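Local coordinates for protein CurH (Lyngbya majuscula, PDB 3KG7) that forms the dehydratase domain of a curacin polyketide synthase module, a double hotdog lyase that probably removes water from a beta-hydroxyacyl intermediate, at residues H27-L32 with N83-T88. Residues are numbered along the deposited sequence; the frame is centred on the assembly and turned at random.
Sequences HQDINL and NTTRET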
ATOM      1  N   HIS C  27      -7.015   2.824   0.447  1.00 76.85           N
ATOM      2  CA  HIS C  27      -6.722   4.046   1.181  1.00 75.43           C
ATOM      3  C   HIS C  27      -7.371   5.269   0.566  1.00 76.17           C
ATOM      4  O   HIS C  27      -7.372   5.428  -0.652  1.00 80.44           O
ATOM      5  CB  HIS C  27      -5.214   4.233   1.341  1.00 72.38           C
ATOM      6  CG  HIS C  27      -4.475   4.395   0.054  1.00 72.89           C
ATOM      7  ND1 HIS C  27      -3.977   5.611  -0.367  1.00 72.71           N
ATOM      8  CD2 HIS C  27      -4.129   3.494  -0.897  1.00 72.89           C
ATOM      9  CE1 HIS C  27      -3.356   5.453  -1.524  1.00 71.51           C
ATOM     10  NE2 HIS C  27      -3.435   4.180  -1.869  1.00 73.15           N
ATOM     11  N   GLN C  28      -7.929   6.124   1.418  1.00 76.55           N
ATOM     12  CA  GLN C  28      -8.567   7.367   0.986  1.00 77.36           C
ATOM     13  C   GLN C  28      -8.555   8.376   2.112  1.00 79.07           C
ATOM     14  O   GLN C  28      -8.339   8.022   3.269  1.00 80.58           O
ATOM     15  CB  GLN C  28     -10.021   7.120   0.584  1.00 77.41           C
ATOM     16  CG  GLN C  28     -10.934   6.820   1.766  1.00 77.35           C
ATOM     17  CD  GLN C  28     -12.268   6.264   1.343  1.00 79.81           C
ATOM     18  OE1 GLN C  28     -12.918   6.807   0.452  1.00 82.32           O
ATOM     19  NE2 GLN C  28     -12.691   5.173   1.981  1.00 78.75           N
ATOM     20  N   ASP C  29      -8.817   9.629   1.766  1.00 80.59           N
ATOM     21  CA  ASP C  29      -8.997  10.668   2.762  1.00 80.72           C
ATOM     22  C   ASP C  29     -10.481  10.916   2.961  1.00 79.31           C
ATOM     23  O   ASP C  29     -11.183  11.311   2.026  1.00 80.54           O
ATOM     24  CB  ASP C  29      -8.249  11.940   2.354  1.00 81.91           C
ATOM     25  CG  ASP C  29      -6.740  11.799   2.514  1.00 85.11           C
ATOM     26  OD1 ASP C  29      -6.085  12.782   2.913  1.00 86.93           O
ATOM     27  OD2 ASP C  29      -6.202  10.698   2.260  1.00 87.97           O
ATOM     28  N   ILE C  30     -10.960  10.667   4.175  1.00 77.55           N
ATOM     29  CA  ILE C  30     -12.371  10.826   4.462  1.00 76.86           C
ATOM     30  C   ILE C  30     -12.635  12.182   5.082  1.00 77.38           C
ATOM     31  O   ILE C  30     -12.020  12.547   6.078  1.00 79.14           O
ATOM     32  CB  ILE C  30     -12.910   9.699   5.350  1.00 76.49           C
ATOM     33  CG1 ILE C  30     -12.653   8.343   4.676  1.00 75.31           C
ATOM     34  CG2 ILE C  30     -14.403   9.929   5.648  1.00 75.68           C
ATOM     35  CD1 ILE C  30     -13.306   7.134   5.360  1.00 77.83           C
ATOM     36  N   ASN C  31     -13.541  12.929   4.457  1.00 77.35           N
ATOM     37  CA  ASN C  31     -14.049  14.193   4.984  1.00 75.88           C
ATOM     38  C   ASN C  31     -15.433  14.478   4.408  1.00 76.68           C
ATOM     39  O   ASN C  31     -15.970  13.668   3.649  1.00 78.17           O
ATOM     40  CB  ASN C  31     -13.082  15.331   4.675  1.00 74.95           C
ATOM     41  CG  ASN C  31     -12.616  15.317   3.242  1.00 76.27           C
ATOM     42  OD1 ASN C  31     -13.417  15.159   2.312  1.00 77.40           O
ATOM     43  ND2 ASN C  31     -11.311  15.469   3.049  1.00 74.49           N
ATOM     44  N   LEU C  32     -16.007  15.626   4.761  1.00 76.68           N
ATOM     45  CA  LEU C  32     -17.348  15.978   4.297  1.00 76.72           C
ATOM     46  C   LEU C  32     -17.402  16.323   2.809  1.00 77.38           C
ATOM     47  O   LEU C  32     -18.457  16.256   2.194  1.00 77.75           O
ATOM     48  CB  LEU C  32     -17.958  17.088   5.159  1.00 75.87           C
ATOM     49  CG  LEU C  32     -18.316  16.687   6.600  1.00 75.94           C
ATOM     50  CD1 LEU C  32     -19.109  17.791   7.279  1.00 75.17           C
ATOM     51  CD2 LEU C  32     -19.078  15.360   6.668  1.00 71.91           C
ATOM     52  N   ASN C  83     -13.973  20.842   8.456  1.00 87.95           N
ATOM     53  CA  ASN C  83     -12.873  20.587   7.516  1.00 86.39           C
ATOM     54  C   ASN C  83     -11.942  19.433   7.911  1.00 84.90           C
ATOM     55  O   ASN C  83     -10.909  19.214   7.270  1.00 84.26           O
ATOM     56  CB  ASN C  83     -12.055  21.866   7.303  1.00 87.57           C
ATOM     57  CG  ASN C  83     -11.775  22.601   8.599  1.00 88.49           C
ATOM     58  OD1 ASN C  83     -11.190  22.047   9.536  1.00 88.95           O
ATOM     59  ND2 ASN C  83     -12.206  23.854   8.664  1.00 89.30           N
ATOM     60  N   THR C  84     -12.312  18.705   8.961  1.00 83.03           N
ATOM     61  CA  THR C  84     -11.536  17.559   9.423  1.00 82.40           C
ATOM     62  C   THR C  84     -11.400  16.510   8.326  1.00 82.34           C
ATOM     63  O   THR C  84     -12.393  16.121   7.706  1.00 83.07           O
ATOM     64  CB  THR C  84     -12.160  16.928  10.678  1.00 82.28           C
ATOM     65  OG1 THR C  84     -12.145  17.890  11.744  1.00 84.38           O
ATOM     66  CG2 THR C  84     -11.387  15.681  11.101  1.00 80.75           C
ATOM     67  N   THR C  85     -10.158  16.091   8.085  1.00 80.86           N
ATOM     68  CA  THR C  85      -9.823  15.021   7.152  1.00 80.41           C
ATOM     69  C   THR C  85      -9.181  13.904   7.938  1.00 79.08           C
ATOM     70  O   THR C  85      -8.259  14.134   8.706  1.00 81.77           O
ATOM     71  CB  THR C  85      -8.820  15.501   6.064  1.00 81.48           C
ATOM     72  OG1 THR C  85      -9.492  16.364   5.142  1.00 83.73           O
ATOM     73  CG2 THR C  85      -8.206  14.329   5.283  1.00 80.31           C
ATOM     74  N   ARG C  86      -9.678  12.693   7.741  1.00 77.53           N
ATOM     75  CA  ARG C  86      -9.076  11.511   8.332  1.00 78.38           C
ATOM     76  C   ARG C  86      -8.553  10.581   7.252  1.00 78.99           C
ATOM     77  O   ARG C  86      -9.302  10.113   6.399  1.00 79.21           O
ATOM     78  CB  ARG C  86     -10.073  10.794   9.250  1.00 78.84           C
ATOM     79  CG  ARG C  86     -10.420  11.614  10.469  1.00 75.97           C
ATOM     80  CD  ARG C  86     -10.649  10.745  11.666  1.00 78.41           C
ATOM     81  NE  ARG C  86      -9.779  11.143  12.764  1.00 78.05           N
ATOM     82  CZ  ARG C  86      -8.777  10.414  13.228  1.00 77.48           C
ATOM     83  NH1 ARG C  86      -8.510   9.219  12.720  1.00 76.69           N
ATOM     84  NH2 ARG C  86      -8.045  10.879  14.217  1.00 80.28           N
ATOM     85  N   GLU C  87      -7.247  10.353   7.292  1.00 79.08           N
ATOM     86  CA  GLU C  87      -6.551   9.418   6.419  1.00 79.78           C
ATOM     87  C   GLU C  87      -6.969   7.998   6.815  1.00 78.98           C
ATOM     88  O   GLU C  87      -6.638   7.537   7.903  1.00 79.95           O
ATOM     89  CB  GLU C  87      -5.057   9.620   6.642  1.00 79.52           C
ATOM     90  CG  GLU C  87      -4.122   8.906   5.696  1.00 82.10           C
ATOM     91  CD  GLU C  87      -2.665   9.297   5.933  1.00 81.71           C
ATOM     92  OE1 GLU C  87      -2.410  10.489   6.226  1.00 83.43           O
ATOM     93  OE2 GLU C  87      -1.784   8.419   5.821  1.00 80.00           O
ATOM     94  N   THR C  88      -7.698   7.315   5.940  1.00 78.00           N
ATOM     95  CA  THR C  88      -8.322   6.045   6.291  1.00 78.96           C
ATOM     96  C   THR C  88      -7.744   4.877   5.488  1.00 78.14           C
ATOM     97  O   THR C  88      -7.425   5.029   4.317  1.00 78.80           O
ATOM     98  CB  THR C  88      -9.842   6.148   6.090  1.00 80.23           C
ATOM     99  OG1 THR C  88     -10.302   7.395   6.635  1.00 80.25           O
ATOM    100  CG2 THR C  88     -10.565   5.008   6.777  1.00 79.40           C
TER
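Four backbone hydrogen bonds join the antiparallel strands 24-30 and 86-92, two in each of the hydrogen-bonded pairs Gln28–Thr88 and Ile30–Arg86. The straightest runs from Arg86 N to Ile30 O, 2.9 Å at 175°. On the buried face, the beta-branched Ile30 and Thr88 cross obliquely, CD1 of Ile30 lying 3.7 Å from both CB and CG2 of Thr88. A threonine suits this place because its hydroxyl, set beside its own backbone N and packed against CG1 and CD1 of Ile30, is satisfied by donating to Arg86 O at 2.9 Å from above the carbonyl plane. That carbonyl, which also accepts Ile30 N, is thus gripped twice.

The face bearing Asp29 and Glu87, a non-hydrogen-bonded pair, is looser. Carboxylates suit it: Asp29 is open to solvent, and Glu87 forms a salt bridge with Arg108. Beyond them the contact firms again. Thr85 lays its CG2 methyl 3.5 Å from Asp29 OD1, while its OG1 accepts Asn31 ND2 at 2.9 Å, nearly in the amide plane. Asparagine fits because its OD1 meanwhile accepts the backbone N of Asn34. An alanine at Thr85 would lose both branches and would probably leave the Asn31 amide less firmly oriented.

Within the hotdog fold, strand 24-30 lies between strands 14-17 and 86-92, and strand 86-92 in turn between 24-30 and 101-109.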